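Local coordinates for protein PaxB (Photorhabdus luminescens, PDB 6EK4) that probably acts as one component of a two-component alpha-helical pore-forming toxin of the YaxAB type, working together with a partner protein to perforate membranes, at residues 94-97 against 98-102; 148-151 against 152-155. All coordinates share one frame; numbering follows the deposited sequence.

In the fold
Following the chain from its N terminus, the first of the two sites is contact 1, in the turn that leaves the loop after helix 80-90 and runs into helix 101-141. It lies far out on the elongated molecule, its centre about 73 Å from the centre of the chain. Helix 101-141 then leads, by way of a short connection, to helix 149-193. Contact 2 spans the N-cap and first two turns of that helix, against helix 247-321, its centre about 15 Å from that of the chain. Each contact joins neighbouring residues and closes no long loop; the two stand in series, neither nesting nor crossing, with centres about 82 Å apart and nearest atoms about 70 Å apart.

Contact 1 of 2, residues 94-97 against 98-102; sequences PELD and DETRN
The carbonyl oxygen of Leu-96 holds this turn together by taking two backbone N-H groups. The shorter bond comes from Arg-101 N at 2.9 Å from Leu-96 O, nearly straight at hydrogen (166°) and almost end-on to the carbonyl. Thr-100 N, 3.2 Å from Leu-96 O, approaches from above the carbonyl plane. The pairing of Leu-96 with Arg-101, five residues on, makes this a pi-turn, which bends the loop after helix 80-90 into the start of helix 101-141.

Charge adds a looser link. Glu-95 reaches Arg-101 in a long salt bridge, with OE2 3.8 Å from NH2, and the carboxylate and guanidinium planes stand 87° apart, so the pair is neither a two-pronged match nor a stack. Glu-95 CB lies in the plane of the guanidinium, at its edge. The arginine gets there because its chain is extended from CG to NE. On its other oxygen, Glu-95 has the carboxylate of Glu-90 close by; that like charge would tend to make the group easier to protonate, an effect Arg-101 may partly offset.

Thr-100 packs against Glu-95 and Leu-96 through different branches. With chi1 at -55°, CG2 lies anti to the backbone N and meets the Glu-95 carboxylate, 3.5 Å from OE2, the two side chains crossing at about a right angle. Further along, Leu-96 CB sits 4.0 Å from Glu-99 CB, while the other Thr-100 branch puts OG1 3.6 Å from Leu-96 CB.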
ATOM      1  N   PRO A  94     -44.338 -53.112 -25.074  1.00136.96           N
ATOM      2  CA  PRO A  94     -44.970 -53.288 -26.387  1.00136.46           C
ATOM      3  C   PRO A  94     -46.220 -52.419 -26.554  1.00135.81           C
ATOM      4  O   PRO A  94     -47.243 -52.672 -25.913  1.00136.10           O
ATOM      5  CB  PRO A  94     -45.327 -54.786 -26.418  1.00138.19           C
ATOM      6  CG  PRO A  94     -45.230 -55.254 -25.005  1.00139.76           C
ATOM      7  CD  PRO A  94     -44.170 -54.402 -24.381  1.00139.41           C
ATOM      8  N   GLU A  95     -46.119 -51.406 -27.413  1.00135.37           N
ATOM      9  CA  GLU A  95     -47.163 -50.392 -27.574  1.00134.69           C
ATOM     10  C   GLU A  95     -47.646 -50.281 -29.017  1.00134.34           C
ATOM     11  O   GLU A  95     -47.114 -50.932 -29.918  1.00134.35           O
ATOM     12  CB  GLU A  95     -46.632 -49.029 -27.115  1.00133.85           C
ATOM     13  CG  GLU A  95     -46.701 -48.801 -25.615  1.00134.90           C
ATOM     14  CD  GLU A  95     -46.323 -47.384 -25.222  1.00134.41           C
ATOM     15  OE1 GLU A  95     -46.908 -46.863 -24.248  1.00135.36           O
ATOM     16  OE2 GLU A  95     -45.447 -46.789 -25.886  1.00133.78           O
ATOM     17  N   LEU A  96     -48.666 -49.448 -29.217  1.00134.19           N
ATOM     18  CA  LEU A  96     -49.159 -49.108 -30.550  1.00133.76           C
ATOM     19  C   LEU A  96     -48.056 -48.363 -31.299  1.00133.77           C
ATOM     20  O   LEU A  96     -47.692 -47.247 -30.926  1.00133.45           O
ATOM     21  CB  LEU A  96     -50.413 -48.233 -30.447  1.00133.25           C
ATOM     22  CG  LEU A  96     -51.633 -48.862 -29.757  1.00134.42           C
ATOM     23  CD1 LEU A  96     -52.373 -47.838 -28.906  1.00133.84           C
ATOM     24  CD2 LEU A  96     -52.572 -49.507 -30.768  1.00133.98           C
ATOM     25  N   ASP A  97     -47.530 -48.987 -32.351  1.00135.22           N
ATOM     26  CA  ASP A  97     -46.333 -48.484 -33.037  1.00136.25           C
ATOM     27  C   ASP A  97     -46.531 -47.147 -33.760  1.00135.66           C
ATOM     28  O   ASP A  97     -45.558 -46.433 -34.005  1.00137.07           O
ATOM     29  CB  ASP A  97     -45.800 -49.533 -34.025  1.00137.30           C
ATOM     30  CG  ASP A  97     -45.251 -50.774 -33.332  1.00139.08           C
ATOM     31  OD1 ASP A  97     -45.345 -51.872 -33.922  1.00139.76           O
ATOM     32  OD2 ASP A  97     -44.725 -50.661 -32.204  1.00139.35           O
ATOM     33  N   ASP A  98     -47.775 -46.810 -34.100  1.00134.54           N
ATOM     34  CA  ASP A  98     -48.076 -45.548 -34.778  1.00133.75           C
ATOM     35  C   ASP A  98     -48.832 -44.577 -33.870  1.00133.75           C
ATOM     36  O   ASP A  98     -48.423 -43.426 -33.709  1.00132.36           O
ATOM     37  CB  ASP A  98     -48.888 -45.810 -36.050  1.00133.20           C
ATOM     38  CG  ASP A  98     -49.059 -44.564 -36.906  1.00132.01           C
ATOM     39  OD1 ASP A  98     -50.171 -44.354 -37.435  1.00131.74           O
ATOM     40  OD2 ASP A  98     -48.086 -43.792 -37.051  1.00131.37           O
ATOM     41  N   GLU A  99     -49.932 -45.044 -33.285  1.00134.45           N
ATOM     42  CA  GLU A  99     -50.784 -44.198 -32.443  1.00134.33           C
ATOM     43  C   GLU A  99     -50.048 -43.643 -31.221  1.00132.88           C
ATOM     44  O   GLU A  99     -50.192 -42.465 -30.892  1.00132.25           O
ATOM     45  CB  GLU A  99     -52.043 -44.956 -31.992  1.00136.46           C
ATOM     46  CG  GLU A  99     -53.223 -44.846 -32.950  1.00136.84           C
ATOM     47  CD  GLU A  99     -52.952 -45.453 -34.316  1.00137.53           C
ATOM     48  OE1 GLU A  99     -53.355 -44.843 -35.329  1.00137.52           O
ATOM     49  OE2 GLU A  99     -52.338 -46.540 -34.382  1.00138.60           O
ATOM     50  N   THR A 100     -49.264 -44.492 -30.559  1.00131.90           N
ATOM     51  CA  THR A 100     -48.585 -44.118 -29.319  1.00131.53           C
ATOM     52  C   THR A 100     -47.105 -43.800 -29.538  1.00130.86           C
ATOM     53  O   THR A 100     -46.637 -42.726 -29.159  1.00129.85           O
ATOM     54  CB  THR A 100     -48.706 -45.237 -28.261  1.00132.57           C
ATOM     55  OG1 THR A 100     -50.087 -45.562 -28.061  1.00132.93           O
ATOM     56  CG2 THR A 100     -48.094 -44.804 -26.931  1.00132.70           C
ATOM     57  N   ARG A 101     -46.379 -44.731 -30.153  1.00130.19           N
ATOM     58  CA  ARG A 101     -44.919 -44.632 -30.244  1.00128.51           C
ATOM     59  C   ARG A 101     -44.459 -43.483 -31.145  1.00126.61           C
ATOM     60  O   ARG A 101     -43.594 -42.699 -30.755  1.00127.08           O
ATOM     61  CB  ARG A 101     -44.310 -45.959 -30.716  1.00129.23           C
ATOM     62  CG  ARG A 101     -42.876 -46.171 -30.253  1.00129.83           C
ATOM     63  CD  ARG A 101     -42.369 -47.566 -30.586  1.00131.22           C
ATOM     64  NE  ARG A 101     -41.332 -48.007 -29.650  1.00132.75           N
ATOM     65  CZ  ARG A 101     -41.560 -48.509 -28.435  1.00134.03           C
ATOM     66  NH1 ARG A 101     -40.535 -48.876 -27.673  1.00135.01           N
ATOM     67  NH2 ARG A 101     -42.799 -48.643 -27.968  1.00134.23           N
ATOM     68  N   ASN A 102     -45.042 -43.381 -32.338  1.00124.17           N
ATOM     69  CA  ASN A 102     -44.694 -42.307 -33.277  1.00121.76           C
ATOM     70  C   ASN A 102     -45.095 -40.925 -32.755  1.00118.54           C
ATOM     71  O   ASN A 102     -44.371 -39.947 -32.958  1.00117.21           O
ATOM     72  CB  ASN A 102     -45.338 -42.558 -34.647  1.00122.14           C
ATOM     73  CG  ASN A 102     -44.881 -41.566 -35.703  1.00122.11           C
ATOM     74  OD1 ASN A 102     -45.358 -40.431 -35.754  1.00121.47           O
ATOM     75  ND2 ASN A 102     -43.964 -41.994 -36.563  1.00122.56           N
TER

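Contact 2 of 2, residues 148-151 against 152-155; sequences RLES and SLKE
Ser-152 folds back on Arg-148 in a contact within a single helical turn, at the point where the chain enters helix 149-193, in the middle part of the long molecule. Both the backbone and the side chain of the serine use the same acceptor. Ser-152 OG donates to Arg-148 O at 3.1 Å and lies in the carbonyl plane, whereas Ser-152 N, 3.3 Å from Arg-148 O, comes in from above that plane. The hydroxyl can bend back because chi1 of -66° sets OG beside its own backbone N, on the side facing the preceding turn.

Arg-148 occupies the N-cap position, and its left-handed backbone conformation marks the break between the incoming chain and the right-handed helix. The Ser-152 N bond is the first rung of the i to i+4 ladder of an alpha-helix, which goes on with Leu-153 N to Leu-149 O at 2.9 Å, Lys-154 N to Glu-150 O at 3.2 Å, and Glu-155 N to Ser-151 O at 3.0 Å.

The two leucines turn one side of this helical start to helix 247-321, Leu-149 touching Val-288 and His-289 and Leu-153 touching Ile-285; Leu-149 is buried there. Glu-150 also meets His-289. The Glu-150 chain folds so that its OE2 comes 4.3 Å from Leu-153 CD2. Lys-154 CB rests 3.5 Å from Glu-150 O, and beyond it the extended chain leads away from the preceding turn.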
ATOM      1  N   ARG A 148       9.873   1.764 -13.666  1.00109.54           N
ATOM      2  CA  ARG A 148      10.934   2.432 -12.894  1.00111.71           C
ATOM      3  C   ARG A 148      10.475   3.014 -11.548  1.00110.20           C
ATOM      4  O   ARG A 148      10.896   4.106 -11.157  1.00111.13           O
ATOM      5  CB  ARG A 148      11.659   3.492 -13.742  1.00114.21           C
ATOM      6  CG  ARG A 148      10.806   4.651 -14.241  1.00114.72           C
ATOM      7  CD  ARG A 148      11.681   5.769 -14.782  1.00117.03           C
ATOM      8  NE  ARG A 148      10.968   6.617 -15.735  1.00118.38           N
ATOM      9  CZ  ARG A 148      11.531   7.599 -16.439  1.00119.93           C
ATOM     10  NH1 ARG A 148      12.826   7.877 -16.303  1.00120.43           N
ATOM     11  NH2 ARG A 148      10.791   8.307 -17.286  1.00120.46           N
ATOM     12  N   LEU A 149       9.625   2.271 -10.842  1.00108.37           N
ATOM     13  CA  LEU A 149       9.197   2.662  -9.500  1.00106.44           C
ATOM     14  C   LEU A 149      10.127   2.041  -8.455  1.00105.74           C
ATOM     15  O   LEU A 149      10.343   2.620  -7.390  1.00104.31           O
ATOM     16  CB  LEU A 149       7.740   2.259  -9.245  1.00105.12           C
ATOM     17  CG  LEU A 149       6.945   3.282  -8.427  1.00103.77           C
ATOM     18  CD1 LEU A 149       6.561   4.481  -9.284  1.00103.50           C
ATOM     19  CD2 LEU A 149       5.706   2.647  -7.823  1.00102.82           C
ATOM     20  N   GLU A 150      10.665   0.861  -8.766  1.00106.61           N
ATOM     21  CA  GLU A 150      11.762   0.274  -7.990  1.00107.35           C
ATOM     22  C   GLU A 150      13.017   1.144  -8.089  1.00106.59           C
ATOM     23  O   GLU A 150      13.818   1.202  -7.153  1.00104.74           O
ATOM     24  CB  GLU A 150      12.077  -1.144  -8.483  1.00109.81           C
ATOM     25  CG  GLU A 150      11.034  -2.189  -8.110  1.00110.19           C
ATOM     26  CD  GLU A 150      11.248  -2.784  -6.727  1.00110.55           C
ATOM     27  OE1 GLU A 150      10.929  -3.978  -6.542  1.00110.89           O
ATOM     28  OE2 GLU A 150      11.736  -2.068  -5.825  1.00110.44           O
ATOM     29  N   SER A 151      13.184   1.806  -9.233  1.00106.42           N
ATOM     30  CA  SER A 151      14.266   2.764  -9.440  1.00106.30           C
ATOM     31  C   SER A 151      14.061   4.014  -8.585  1.00104.23           C
ATOM     32  O   SER A 151      14.999   4.498  -7.949  1.00104.79           O
ATOM     33  CB  SER A 151      14.352   3.155 -10.918  1.00107.73           C
ATOM     34  OG  SER A 151      15.412   4.065 -11.153  1.00109.22           O
ATOM     35  N   SER A 152      12.832   4.528  -8.577  1.00101.29           N
ATOM     36  CA  SER A 152      12.484   5.710  -7.783  1.00 98.28           C
ATOM     37  C   SER A 152      12.603   5.451  -6.283  1.00 95.82           C
ATOM     38  O   SER A 152      13.107   6.296  -5.545  1.00 95.68           O
ATOM     39  CB  SER A 152      11.065   6.181  -8.112  1.00 97.22           C
ATOM     40  OG  SER A 152      10.983   6.642  -9.448  1.00 98.42           O
ATOM     41  N   LEU A 153      12.139   4.285  -5.840  1.00 94.21           N
ATOM     42  CA  LEU A 153      12.242   3.897  -4.433  1.00 93.04           C
ATOM     43  C   LEU A 153      13.699   3.820  -3.984  1.00 94.77           C
ATOM     44  O   LEU A 153      14.017   4.156  -2.843  1.00 95.29           O
ATOM     45  CB  LEU A 153      11.555   2.549  -4.193  1.00 92.32           C
ATOM     46  CG  LEU A 153      11.522   2.027  -2.753  1.00 91.76           C
ATOM     47  CD1 LEU A 153      10.865   3.031  -1.817  1.00 90.74           C
ATOM     48  CD2 LEU A 153      10.804   0.688  -2.692  1.00 91.95           C
ATOM     49  N   LYS A 154      14.574   3.377  -4.883  1.00 96.94           N
ATOM     50  CA  LYS A 154      16.007   3.310  -4.599  1.00 98.70           C
ATOM     51  C   LYS A 154      16.617   4.712  -4.510  1.00 98.78           C
ATOM     52  O   LYS A 154      17.479   4.963  -3.667  1.00 99.12           O
ATOM     53  CB  LYS A 154      16.730   2.490  -5.673  1.00101.04           C
ATOM     54  CG  LYS A 154      18.069   1.932  -5.222  1.00103.40           C
ATOM     55  CD  LYS A 154      18.854   1.348  -6.386  1.00106.19           C
ATOM     56  CE  LYS A 154      20.077   0.585  -5.900  1.00108.21           C
ATOM     57  NZ  LYS A 154      21.013   0.250  -7.009  1.00110.57           N
ATOM     58  N   GLU A 155      16.163   5.615  -5.377  1.00 98.61           N
ATOM     59  CA  GLU A 155      16.658   6.995  -5.406  1.00 98.74           C
ATOM     60  C   GLU A 155      16.308   7.760  -4.130  1.00 96.11           C
ATOM     61  O   GLU A 155      17.161   8.436  -3.552  1.00 95.30           O
ATOM     62  CB  GLU A 155      16.094   7.735  -6.627  1.00100.61           C
ATOM     63  CG  GLU A 155      16.538   9.189  -6.753  1.00102.70           C
ATOM     64  CD  GLU A 155      15.948   9.889  -7.965  1.00104.71           C
ATOM     65  OE1 GLU A 155      15.719   9.223  -8.998  1.00106.23           O
ATOM     66  OE2 GLU A 155      15.718  11.115  -7.887  1.00105.62           O
TER